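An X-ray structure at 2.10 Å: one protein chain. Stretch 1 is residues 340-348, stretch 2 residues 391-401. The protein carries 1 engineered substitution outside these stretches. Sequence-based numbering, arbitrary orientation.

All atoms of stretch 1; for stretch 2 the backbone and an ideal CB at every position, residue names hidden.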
# COMPACT_ATOMS: atom_id res chain seq x y z
N GLU A 340 -8.25 -11.33 -12.24
CA GLU A 340 -9.47 -10.75 -12.83
C GLU A 340 -9.29 -9.20 -12.97
O GLU A 340 -8.69 -8.53 -12.12
CB GLU A 340 -10.67 -11.04 -11.93
CG GLU A 340 -11.97 -10.56 -12.54
CD GLU A 340 -13.20 -10.92 -11.78
OE1 GLU A 340 -13.13 -11.60 -10.71
OE2 GLU A 340 -14.27 -10.51 -12.26
N ILE A 341 -9.84 -8.67 -14.05
CA ILE A 341 -9.98 -7.26 -14.27
C ILE A 341 -11.50 -6.92 -14.16
O ILE A 341 -12.35 -7.47 -14.93
CB ILE A 341 -9.43 -6.92 -15.66
CG1 ILE A 341 -7.91 -7.24 -15.66
CG2 ILE A 341 -9.80 -5.45 -16.10
CD1 ILE A 341 -7.22 -6.93 -16.97
N TYR A 342 -11.82 -6.05 -13.19
CA TYR A 342 -13.20 -5.62 -12.92
C TYR A 342 -13.21 -4.14 -12.38
O TYR A 342 -13.31 -3.91 -11.18
CB TYR A 342 -13.83 -6.61 -11.90
CG TYR A 342 -15.30 -6.46 -11.82
CD1 TYR A 342 -16.13 -6.82 -12.91
CD2 TYR A 342 -15.88 -5.88 -10.70
CE1 TYR A 342 -17.51 -6.64 -12.84
CE2 TYR A 342 -17.24 -5.75 -10.61
CZ TYR A 342 -18.03 -6.08 -11.69
OH TYR A 342 -19.36 -5.82 -11.54
N PRO A 343 -13.03 -3.15 -13.27
CA PRO A 343 -12.95 -1.71 -12.86
C PRO A 343 -14.18 -1.12 -12.16
O PRO A 343 -14.08 -0.11 -11.48
CB PRO A 343 -12.69 -0.99 -14.21
CG PRO A 343 -13.26 -1.89 -15.24
CD PRO A 343 -12.93 -3.29 -14.74
N GLU A 344 -15.31 -1.77 -12.28
CA GLU A 344 -16.53 -1.37 -11.63
C GLU A 344 -16.37 -1.38 -10.17
O GLU A 344 -17.06 -0.65 -9.47
CB GLU A 344 -17.66 -2.29 -11.99
CG GLU A 344 -18.07 -2.25 -13.45
CD GLU A 344 -17.38 -3.28 -14.39
OE1 GLU A 344 -16.18 -3.67 -14.18
OE2 GLU A 344 -18.07 -3.66 -15.36
N ALA A 345 -15.48 -2.23 -9.68
CA ALA A 345 -15.23 -2.24 -8.25
C ALA A 345 -14.79 -0.88 -7.69
O ALA A 345 -15.01 -0.59 -6.53
CB ALA A 345 -14.18 -3.31 -7.87
N VAL A 346 -14.14 -0.06 -8.51
CA VAL A 346 -13.75 1.30 -8.07
C VAL A 346 -14.94 2.15 -7.68
O VAL A 346 -14.87 2.86 -6.72
CB VAL A 346 -12.97 2.01 -9.12
CG1 VAL A 346 -12.66 3.47 -8.67
CG2 VAL A 346 -11.68 1.26 -9.39
N TYR A 347 -16.02 2.05 -8.45
CA TYR A 347 -17.26 2.74 -8.15
C TYR A 347 -17.82 2.20 -6.86
O TYR A 347 -18.17 2.98 -5.94
CB TYR A 347 -18.27 2.58 -9.31
CG TYR A 347 -19.65 3.13 -9.03
CD1 TYR A 347 -19.95 4.52 -9.14
CD2 TYR A 347 -20.67 2.30 -8.67
CE1 TYR A 347 -21.23 5.01 -8.89
CE2 TYR A 347 -21.92 2.78 -8.38
CZ TYR A 347 -22.19 4.12 -8.50
OH TYR A 347 -23.46 4.46 -8.19
N ASP A 348 -17.87 0.87 -6.73
CA ASP A 348 -18.36 0.28 -5.47
C ASP A 348 -17.60 0.76 -4.24
O ASP A 348 -18.22 1.00 -3.21
CB ASP A 348 -18.40 -1.26 -5.49
CG ASP A 348 -19.39 -1.82 -6.55
OD1 ASP A 348 -20.37 -1.15 -6.92
OD2 ASP A 348 -19.17 -2.92 -7.04
N UNK A 391 -5.63 1.44 -21.64
CA UNK A 391 -6.97 0.96 -21.52
C UNK A 391 -7.33 0.63 -20.06
O UNK A 391 -8.38 1.07 -19.53
CB UNK A 391 -7.15 -0.27 -22.41
N UNK A 392 -6.51 -0.17 -19.38
CA UNK A 392 -6.80 -0.50 -17.97
C UNK A 392 -6.95 0.79 -17.14
O UNK A 392 -7.90 0.91 -16.38
CB UNK A 392 -5.69 -1.38 -17.39
N UNK A 393 -5.97 1.68 -17.20
CA UNK A 393 -6.04 2.93 -16.36
C UNK A 393 -7.29 3.73 -16.71
O UNK A 393 -8.04 4.13 -15.83
CB UNK A 393 -4.80 3.80 -16.56
N UNK A 394 -7.55 3.86 -18.00
CA UNK A 394 -8.71 4.62 -18.52
C UNK A 394 -10.01 4.08 -17.96
O UNK A 394 -10.80 4.85 -17.40
CB UNK A 394 -8.75 4.57 -20.05
N UNK A 395 -10.23 2.77 -18.05
CA UNK A 395 -11.45 2.19 -17.44
C UNK A 395 -11.59 2.43 -15.94
O UNK A 395 -12.71 2.65 -15.46
CB UNK A 395 -11.48 0.68 -17.69
N UNK A 396 -10.50 2.30 -15.19
CA UNK A 396 -10.61 2.39 -13.72
C UNK A 396 -10.93 3.85 -13.34
O UNK A 396 -11.80 4.12 -12.48
CB UNK A 396 -9.32 1.92 -13.04
N UNK A 397 -10.24 4.75 -14.03
CA UNK A 397 -10.46 6.19 -13.93
C UNK A 397 -11.85 6.59 -14.33
O UNK A 397 -12.38 7.54 -13.74
CB UNK A 397 -9.45 6.94 -14.79
N UNK A 398 -12.46 5.89 -15.30
CA UNK A 398 -13.82 6.20 -15.71
C UNK A 398 -14.75 5.87 -14.56
O UNK A 398 -15.74 6.61 -14.29
CB UNK A 398 -14.21 5.43 -16.97
N UNK A 399 -14.49 4.77 -13.86
CA UNK A 399 -15.36 4.46 -12.77
C UNK A 399 -15.09 5.31 -11.53
O UNK A 399 -16.00 5.53 -10.77
CB UNK A 399 -15.23 2.97 -12.43
N UNK A 400 -13.86 5.78 -11.34
CA UNK A 400 -13.56 6.75 -10.27
C UNK A 400 -14.34 8.04 -10.54
O UNK A 400 -14.93 8.60 -9.64
CB UNK A 400 -12.06 7.03 -10.19
N UNK A 401 -14.36 8.48 -11.77
CA UNK A 401 -15.14 9.68 -12.15
C UNK A 401 -16.63 9.52 -11.85
O UNK A 401 -17.23 10.38 -11.20
CB UNK A 401 -14.95 9.98 -13.64

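Stretch 2 is helical throughout, its axis 7.5 Å from that of helix 344-348 at closest approach and inclined to it by 25°, so only one side of it needs to be read against stretch 1.

Position 391 has nothing of stretch 1 near its ideal CB, and most helix formers would serve. It is Gln391, whose side chain turns to position 395, one turn on.

At 392 CA-to-CB points sideways and the CB touches nothing; only a long or broad side chain could reach the aliphatic end of Ile341, so Phe, Leu or Met would suit. Phe392 does so with its ring edge, CD2 lying 4.2 Å from Ile341 CD1.

Positions 393 and 394 are out of reach and stretch 1 sets no demand; they are Leu393 and Lys394.

Position 395 points toward stretch 1, its ideal CB 4.0 Å from Pro343 CG. Ala, a slim aliphatic or a flexible polar chain would fit, since the proline offers contact but no donor. Glu395 passes the proline ring, OE1 3.6 Å from Pro343 CG, and its carboxylate is held from within the helix, where Gln391 NE2 donates to Glu395 OE2 (2.8 Å), and elsewhere in the structure.

At 396 the CB points sideways, 4.4 Å from Val346 CG2 and 4.6 Å from Pro343 CB. A flat ring could lie against the proline, and the backbone N of Tyr342 lies farther off, within reach through a water, so a ring that also carries a polar atom, such as His, would suit best, though Phe or Tyr could also lie on the proline. His396 lies on the proline and reaches Tyr342 through a water: Pro343 CB sits 3.6 Å from the centroid of its ring, almost on the ring normal, while Val346 CG2 meets the ring edge. ND1 donates to Phe392 O (2.8 Å), fixing the ring, and NE2 shares a water (2.8 Å to its O) that accepts from Tyr342 N (2.9 Å to the same O).

Position 397 points away and 398 sideways, neither touching stretch 1. Leu397 and Thr398 fill them; Thr398 OG1 donates to Lys394 O (2.8 Å).

Position 399 is most constrained: CB points toward stretch 1, with its ideal position 3.4 Å from Pro343 O and 4.1 Å from Val346 CB. Branching at CB looks risky there, whereas Leu, Met or an aromatic could extend along the helix start. Tyr399, with chi1 m, lays a ring face under Glu344 CA, 3.9 Å from the ring centroid; CD2 packs on Pro343 CB (3.8 Å) and CD1 on Tyr347 CB (4.0 Å).

At 400 the CB points away overall yet lies 3.9 Å from Val346 CG1, inviting an aliphatic. Leu400 returns CD1 to Val346 CG1 at 3.7 Å.

Position 401 is out of reach and unconstrained; it is His401.

Stretch 2, residues 391-401: QFLKEHLTYLH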
# COMPACT_ATOMS: atom_id res chain seq x y z
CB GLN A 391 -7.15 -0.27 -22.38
CG GLN A 391 -8.56 -0.81 -22.41
CD GLN A 391 -9.48 0.20 -23.08
OE1 GLN A 391 -9.05 0.96 -23.99
NE2 GLN A 391 -10.74 0.26 -22.62
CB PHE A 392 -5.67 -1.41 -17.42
CG PHE A 392 -5.80 -1.84 -15.96
CD1 PHE A 392 -5.40 -1.00 -14.92
CD2 PHE A 392 -6.16 -3.15 -15.62
CE1 PHE A 392 -5.45 -1.43 -13.59
CE2 PHE A 392 -6.19 -3.57 -14.33
CZ PHE A 392 -5.83 -2.73 -13.29
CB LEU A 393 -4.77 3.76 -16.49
CG LEU A 393 -3.47 3.07 -16.00
CD1 LEU A 393 -2.29 3.96 -16.24
CD2 LEU A 393 -3.48 2.59 -14.56
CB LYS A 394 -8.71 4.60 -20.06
CG LYS A 394 -9.85 5.33 -20.73
CD LYS A 394 -9.41 5.91 -22.07
CE LYS A 394 -10.62 6.58 -22.73
NZ LYS A 394 -10.29 7.55 -23.81
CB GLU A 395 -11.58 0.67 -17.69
CG GLU A 395 -11.80 0.32 -19.16
CD GLU A 395 -11.71 -1.18 -19.46
OE1 GLU A 395 -12.00 -2.01 -18.56
OE2 GLU A 395 -11.31 -1.53 -20.60
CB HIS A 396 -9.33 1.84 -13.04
CG HIS A 396 -9.29 0.34 -12.99
ND1 HIS A 396 -8.97 -0.42 -14.10
CD2 HIS A 396 -9.57 -0.53 -12.00
CE1 HIS A 396 -9.07 -1.70 -13.80
NE2 HIS A 396 -9.43 -1.80 -12.53
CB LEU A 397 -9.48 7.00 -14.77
CG LEU A 397 -8.23 7.44 -14.05
CD1 LEU A 397 -7.27 7.99 -15.07
CD2 LEU A 397 -8.53 8.52 -13.04
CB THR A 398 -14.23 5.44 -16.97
OG1 THR A 398 -13.38 5.84 -18.05
CG2 THR A 398 -15.62 5.78 -17.34
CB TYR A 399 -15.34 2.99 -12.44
CG TYR A 399 -16.16 2.17 -13.41
CD1 TYR A 399 -17.53 2.04 -13.24
CD2 TYR A 399 -15.55 1.55 -14.48
CE1 TYR A 399 -18.28 1.31 -14.13
CE2 TYR A 399 -16.29 0.80 -15.38
CZ TYR A 399 -17.66 0.68 -15.18
OH TYR A 399 -18.38 -0.06 -16.05
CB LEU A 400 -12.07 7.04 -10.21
CG LEU A 400 -11.64 7.78 -8.99
CD1 LEU A 400 -11.88 6.95 -7.73
CD2 LEU A 400 -10.19 8.18 -9.13
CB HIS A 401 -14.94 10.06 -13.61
CG HIS A 401 -15.52 11.40 -13.97
ND1 HIS A 401 -16.81 11.56 -14.42
CD2 HIS A 401 -14.99 12.65 -13.91
CE1 HIS A 401 -17.05 12.84 -14.62
NE2 HIS A 401 -15.95 13.53 -14.34
O HOH W 1 -9.54 -4.59 -12.04
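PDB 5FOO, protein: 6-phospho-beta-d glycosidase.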